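Side-chain contacts in flagellar motor switch protein FliG (Aquifex aeolicus, PDB 3HJL), which probably forms part of the rotor-mounted switch complex (C ring) of the bacterial flagellar motor and contacts the components that set the direction of rotation: residues I274-K277 with F278-N281; K288-L291 with E292-A296. All coordinates share one frame; numbering follows the deposited sequence.

Contact 1 of 2, residues I274-K277 with F278-N281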
ATOM      1  N   ILE A 274     -30.717 -28.695  15.984  1.00 63.23           N
ATOM      2  CA  ILE A 274     -31.202 -27.318  16.150  1.00 61.90           C
ATOM      3  C   ILE A 274     -32.606 -27.178  15.528  1.00 64.68           C
ATOM      4  O   ILE A 274     -33.446 -26.438  16.050  1.00 61.25           O
ATOM      5  CB  ILE A 274     -30.193 -26.271  15.563  1.00 62.27           C
ATOM      6  CG1 ILE A 274     -28.866 -26.318  16.342  1.00 61.97           C
ATOM      7  CG2 ILE A 274     -30.764 -24.858  15.618  1.00 60.15           C
ATOM      8  CD1 ILE A 274     -27.779 -25.416  15.770  1.00 62.26           C
ATOM      9  N   LYS A 275     -32.858 -27.888  14.423  1.00 64.68           N
ATOM     10  CA  LYS A 275     -34.209 -27.965  13.861  1.00 64.97           C
ATOM     11  C   LYS A 275     -35.164 -28.514  14.916  1.00 57.81           C
ATOM     12  O   LYS A 275     -36.178 -27.884  15.229  1.00 64.37           O
ATOM     13  CB  LYS A 275     -34.275 -28.875  12.627  1.00 66.16           C
ATOM     14  CG  LYS A 275     -33.728 -28.308  11.344  1.00 71.35           C
ATOM     15  CD  LYS A 275     -33.869 -29.350  10.230  1.00 74.84           C
ATOM     16  CE  LYS A 275     -33.565 -28.776   8.857  1.00 82.71           C
ATOM     17  NZ  LYS A 275     -33.726 -29.773   7.755  1.00 83.23           N
ATOM     18  N   GLN A 276     -34.825 -29.680  15.467  1.00 50.49           N
ATOM     19  CA  GLN A 276     -35.654 -30.330  16.496  1.00 57.08           C
ATOM     20  C   GLN A 276     -35.785 -29.508  17.778  1.00 57.02           C
ATOM     21  O   GLN A 276     -36.785 -29.627  18.487  1.00 63.17           O
ATOM     22  CB  GLN A 276     -35.128 -31.739  16.836  1.00 62.04           C
ATOM     23  CG  GLN A 276     -35.209 -32.760  15.696  1.00 67.04           C
ATOM     24  CD  GLN A 276     -36.622 -32.956  15.151  1.00 75.16           C
ATOM     25  OE1 GLN A 276     -37.618 -32.789  15.868  1.00 73.09           O
ATOM     26  NE2 GLN A 276     -36.711 -33.312  13.870  1.00 77.12           N
ATOM     27  N   LYS A 277     -34.788 -28.678  18.068  1.00 62.37           N
ATOM     28  CA  LYS A 277     -34.833 -27.791  19.228  1.00 66.13           C
ATOM     29  C   LYS A 277     -35.987 -26.787  19.127  1.00 69.50           C
ATOM     30  O   LYS A 277     -36.668 -26.519  20.119  1.00 68.90           O
ATOM     31  CB  LYS A 277     -33.500 -27.059  19.375  1.00 69.42           C
ATOM     32  CG  LYS A 277     -33.354 -26.318  20.668  1.00 70.84           C
ATOM     33  CD  LYS A 277     -31.924 -26.341  21.189  1.00 70.90           C
ATOM     34  CE  LYS A 277     -31.841 -25.808  22.607  1.00 72.65           C
ATOM     35  NZ  LYS A 277     -32.609 -26.631  23.592  1.00 73.47           N
ATOM     36  N   PHE A 278     -36.205 -26.251  17.924  1.00 69.04           N
ATOM     37  CA  PHE A 278     -37.326 -25.340  17.663  1.00 67.21           C
ATOM     38  C   PHE A 278     -38.650 -26.096  17.498  1.00 64.02           C
ATOM     39  O   PHE A 278     -39.639 -25.754  18.144  1.00 66.68           O
ATOM     40  CB  PHE A 278     -37.061 -24.465  16.430  1.00 65.97           C
ATOM     41  CG  PHE A 278     -36.165 -23.285  16.704  1.00 67.80           C
ATOM     42  CD1 PHE A 278     -36.662 -22.163  17.359  1.00 62.92           C
ATOM     43  CD2 PHE A 278     -34.838 -23.276  16.275  1.00 65.55           C
ATOM     44  CE1 PHE A 278     -35.850 -21.066  17.603  1.00 64.13           C
ATOM     45  CE2 PHE A 278     -34.016 -22.168  16.512  1.00 59.44           C
ATOM     46  CZ  PHE A 278     -34.522 -21.068  17.170  1.00 61.13           C
ATOM     47  N   LEU A 279     -38.644 -27.131  16.655  1.00 61.43           N
ATOM     48  CA  LEU A 279     -39.838 -27.950  16.378  1.00 61.00           C
ATOM     49  C   LEU A 279     -40.470 -28.608  17.614  1.00 57.83           C
ATOM     50  O   LEU A 279     -41.695 -28.705  17.700  1.00 69.71           O
ATOM     51  CB  LEU A 279     -39.518 -29.037  15.342  1.00 55.62           C
ATOM     52  CG  LEU A 279     -39.214 -28.563  13.921  1.00 61.68           C
ATOM     53  CD1 LEU A 279     -38.597 -29.697  13.120  1.00 63.84           C
ATOM     54  CD2 LEU A 279     -40.472 -28.013  13.228  1.00 61.84           C
ATOM     55  N   SER A 280     -39.645 -29.043  18.563  1.00 58.82           N
ATOM     56  CA  SER A 280     -40.140 -29.689  19.787  1.00 61.99           C
ATOM     57  C   SER A 280     -40.813 -28.723  20.763  1.00 63.60           C
ATOM     58  O   SER A 280     -41.463 -29.168  21.704  1.00 76.71           O
ATOM     59  CB  SER A 280     -39.004 -30.402  20.515  1.00 63.91           C
ATOM     60  OG  SER A 280     -38.055 -29.469  20.991  1.00 61.77           O
ATOM     61  N   ASN A 281     -40.613 -27.418  20.568  1.00 66.38           N
ATOM     62  CA  ASN A 281     -41.227 -26.384  21.407  1.00 65.68           C
ATOM     63  C   ASN A 281     -42.463 -25.719  20.780  1.00 65.66           C
ATOM     64  O   ASN A 281     -43.079 -24.848  21.399  1.00 69.03           O
ATOM     65  CB  ASN A 281     -40.169 -25.345  21.793  1.00 71.89           C
ATOM     66  CG  ASN A 281     -39.208 -25.865  22.861  1.00 74.46           C
ATOM     67  OD1 ASN A 281     -39.632 -26.301  23.927  1.00 79.49           O
ATOM     68  ND2 ASN A 281     -37.911 -25.817  22.574  1.00 73.62           N
TER
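With chi1 at 66°, S280 holds its OG between its own backbone N and carbonyl carbon, and from there the hydroxyl turns back to the carbonyl of Q276 one turn earlier. The S280 OG to Q276 O hydrogen bond is 2.8 Å long and lies in the carbonyl plane, while S280 N reaches the same oxygen at 2.9 Å from above that plane. Two donors therefore grip Q276 O near the end of helix 272-279, a place that suits a short hydroxyl side chain able to bond back to the carbonyl four residues earlier. This helix belongs to the all-helical FliG C-terminal domain. N281 follows, its CG beside the backbone N (chi1 -75°), which brings ND2 to K277 O in a weak bond of 2.8 Å; ND2 has its stronger hydrogen bond to D248 OD2. Within the regular helix, L279 N meets K275 O at 2.9 Å, and L279 CG passes 3.4 Å from K275 O. L279 CD1 also lies 4.1 Å from Q276 NE2, whose hydrogen bond goes to E272. On the buried side I274 CG2 approaches F278 CE2 at 4.3 Å, and the large apolar F278 side chain also suitably touches I251 of helix 248-255 and L263 and L267 of helix 260-268.

Contact 2 of 2, residues K288-L291 with E292-A296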
ATOM      1  N   LYS A 288     -45.923 -29.651  12.556  1.00 58.06           N
ATOM      2  CA  LYS A 288     -46.249 -30.418  11.354  1.00 54.66           C
ATOM      3  C   LYS A 288     -46.382 -29.506  10.128  1.00 57.53           C
ATOM      4  O   LYS A 288     -45.804 -29.795   9.079  1.00 61.85           O
ATOM      5  CB  LYS A 288     -47.545 -31.219  11.563  1.00 58.17           C
ATOM      6  CG  LYS A 288     -47.958 -32.110  10.371  1.00 61.18           C
ATOM      7  CD  LYS A 288     -49.313 -32.763  10.603  1.00 63.12           C
ATOM      8  CE  LYS A 288     -49.978 -33.162   9.293  1.00 63.81           C
ATOM      9  NZ  LYS A 288     -51.370 -33.648   9.512  1.00 70.29           N
ATOM     10  N   LEU A 289     -47.154 -28.426  10.263  1.00 50.45           N
ATOM     11  CA  LEU A 289     -47.325 -27.449   9.173  1.00 52.36           C
ATOM     12  C   LEU A 289     -46.009 -26.719   8.809  1.00 52.11           C
ATOM     13  O   LEU A 289     -45.798 -26.357   7.648  1.00 62.62           O
ATOM     14  CB  LEU A 289     -48.432 -26.430   9.534  1.00 51.88           C
ATOM     15  CG  LEU A 289     -48.768 -25.305   8.538  1.00 54.10           C
ATOM     16  CD1 LEU A 289     -49.145 -25.854   7.166  1.00 53.08           C
ATOM     17  CD2 LEU A 289     -49.893 -24.436   9.073  1.00 52.30           C
ATOM     18  N   PHE A 290     -45.141 -26.508   9.799  1.00 51.15           N
ATOM     19  CA  PHE A 290     -43.848 -25.826   9.601  1.00 54.45           C
ATOM     20  C   PHE A 290     -42.914 -26.649   8.707  1.00 55.68           C
ATOM     21  O   PHE A 290     -42.297 -26.115   7.775  1.00 58.27           O
ATOM     22  CB  PHE A 290     -43.190 -25.591  10.966  1.00 54.83           C
ATOM     23  CG  PHE A 290     -41.990 -24.686  10.937  1.00 58.40           C
ATOM     24  CD1 PHE A 290     -40.705 -25.212  10.816  1.00 59.71           C
ATOM     25  CD2 PHE A 290     -42.133 -23.324  11.178  1.00 62.83           C
ATOM     26  CE1 PHE A 290     -39.595 -24.389  10.861  1.00 54.22           C
ATOM     27  CE2 PHE A 290     -41.026 -22.498  11.237  1.00 56.14           C
ATOM     28  CZ  PHE A 290     -39.755 -23.033  11.071  1.00 56.75           C
ATOM     29  N   LEU A 291     -42.798 -27.938   9.023  1.00 59.50           N
ATOM     30  CA  LEU A 291     -42.006 -28.878   8.228  1.00 66.06           C
ATOM     31  C   LEU A 291     -42.537 -29.009   6.804  1.00 68.40           C
ATOM     32  O   LEU A 291     -41.752 -29.107   5.854  1.00 73.84           O
ATOM     33  CB  LEU A 291     -41.993 -30.262   8.885  1.00 66.42           C
ATOM     34  CG  LEU A 291     -41.237 -30.392  10.205  1.00 69.52           C
ATOM     35  CD1 LEU A 291     -41.505 -31.747  10.838  1.00 66.88           C
ATOM     36  CD2 LEU A 291     -39.742 -30.187   9.980  1.00 69.18           C
ATOM     37  N   GLU A 292     -43.863 -29.035   6.668  1.00 65.60           N
ATOM     38  CA  GLU A 292     -44.512 -29.119   5.357  1.00 63.31           C
ATOM     39  C   GLU A 292     -44.265 -27.867   4.519  1.00 65.45           C
ATOM     40  O   GLU A 292     -43.927 -27.964   3.333  1.00 68.22           O
ATOM     41  CB  GLU A 292     -46.011 -29.371   5.515  1.00 62.75           C
ATOM     42  CG  GLU A 292     -46.336 -30.784   5.986  1.00 64.38           C
ATOM     43  CD  GLU A 292     -47.795 -30.971   6.380  1.00 66.05           C
ATOM     44  OE1 GLU A 292     -48.614 -30.050   6.158  1.00 69.00           O
ATOM     45  OE2 GLU A 292     -48.122 -32.051   6.913  1.00 69.08           O
ATOM     46  N   ASP A 293     -44.416 -26.699   5.138  1.00 65.55           N
ATOM     47  CA  ASP A 293     -44.112 -25.432   4.469  1.00 66.28           C
ATOM     48  C   ASP A 293     -42.610 -25.265   4.170  1.00 70.10           C
ATOM     49  O   ASP A 293     -42.265 -24.560   3.222  1.00 69.11           O
ATOM     50  CB  ASP A 293     -44.620 -24.233   5.286  1.00 61.39           C
ATOM     51  CG  ASP A 293     -46.139 -24.150   5.333  1.00 70.32           C
ATOM     52  OD1 ASP A 293     -46.657 -23.702   6.376  1.00 75.09           O
ATOM     53  OD2 ASP A 293     -46.817 -24.523   4.342  1.00 67.78           O
ATOM     54  N   MET A 294     -41.731 -25.873   4.984  1.00 69.47           N
ATOM     55  CA  MET A 294     -40.272 -25.859   4.717  1.00 69.89           C
ATOM     56  C   MET A 294     -39.914 -26.533   3.388  1.00 69.33           C
ATOM     57  O   MET A 294     -39.046 -26.041   2.668  1.00 76.16           O
ATOM     58  CB  MET A 294     -39.449 -26.500   5.861  1.00 71.63           C
ATOM     59  CG  MET A 294     -39.001 -25.530   6.969  1.00 74.41           C
ATOM     60  SD  MET A 294     -37.527 -26.085   7.882  1.00 73.09           S
ATOM     61  CE  MET A 294     -38.173 -27.543   8.676  1.00 74.42           C
ATOM     62  N   GLU A 295     -40.554 -27.663   3.081  1.00 73.91           N
ATOM     63  CA  GLU A 295     -40.381 -28.315   1.767  1.00 76.70           C
ATOM     64  C   GLU A 295     -41.020 -27.473   0.645  1.00 77.59           C
ATOM     65  O   GLU A 295     -40.517 -27.442  -0.481  1.00 78.06           O
ATOM     66  CB  GLU A 295     -40.972 -29.731   1.774  1.00 77.78           C
ATOM     67  CG  GLU A 295     -40.675 -30.547   0.496  1.00 78.78           C
ATOM     68  CD  GLU A 295     -41.155 -31.997   0.571  1.00 79.18           C
ATOM     69  OE1 GLU A 295     -41.061 -32.608   1.657  1.00 84.77           O
ATOM     70  OE2 GLU A 295     -41.595 -32.535  -0.469  1.00 73.73           O
ATOM     71  N   ALA A 296     -42.119 -26.785   0.975  1.00 79.07           N
ATOM     72  CA  ALA A 296     -42.838 -25.900   0.044  1.00 75.69           C
ATOM     73  C   ALA A 296     -42.012 -24.735  -0.526  1.00 77.68           C
ATOM     74  O   ALA A 296     -42.351 -24.205  -1.585  1.00 75.51           O
ATOM     75  CB  ALA A 296     -44.081 -25.345   0.728  1.00 76.03           C
TER
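M294 meets two side chains of the preceding turn, F290 and L291. Its sulfur meets the F290 ring obliquely, a Met-aromatic contact, M294 SD lying 5.1 Å from the F290 ring centroid and 60° off the ring normal. A bend at the end of the chain (chi3 -66°) carries the methyl to L291, where M294 CE lies 3.3 Å from L291 CD2, shorter than usual for two methyls, so the exact spacing is doubtful. A flexible thioether suits this place because it can serve a flat ring and a branched aliphatic group at once.

On other sides of the helix the contacts are of a different kind. The extended K288 chain lies across the E292 carboxylate, with K288 CE 3.2 Å from E292 OE2, but the charged ends do not join: K288 NZ is 4.5 Å from E292 OE2. The opposite charges probably still attract, and both long polar side chains suit an exposed surface. L289 crosses D293 obliquely, L289 CD1 lying 3.4 Å from D293 OD1, an oxygen that forms a salt bridge with K260.

Beneath these pairs lies the alpha-helical backbone, which sets the four-residue spacing of F290 and M294, K288 and E292, and L289 and D293, and puts L291 three residues before M294. D293 N bonds to L289 O and M294 N to F290 O, each at 2.9 Å, whereas E295 N reaches L291 O only weakly.

Helix 284-296 packs against two others: F290, D293 and M294 touch M264 of helix 260-268, which also supplies K260 beside L289, while F290 and L291 lean on L279 of helix 272-279.

In the fold
Contacts 1 and 2 lie on successive helices, 272-279 and 284-296, in the FliG C-terminal domain, with centres about 13 Å apart. They meet through L279, whose CD1 is 3.4 Å from L291 CD2 and whose CD2 is 3.7 Å from F290 CD1, so the two local arrangements share an apolar seam. Both also pack against helix 260-268. Each is partly buried, but contact 2 has more exposed residues: its exposed members are charged side chains and two leucines, while its buried members are an aromatic ring and a thioether. Contact 1 buries aliphatic and aromatic side chains, and much of its polar bonding lies near the end of its helix.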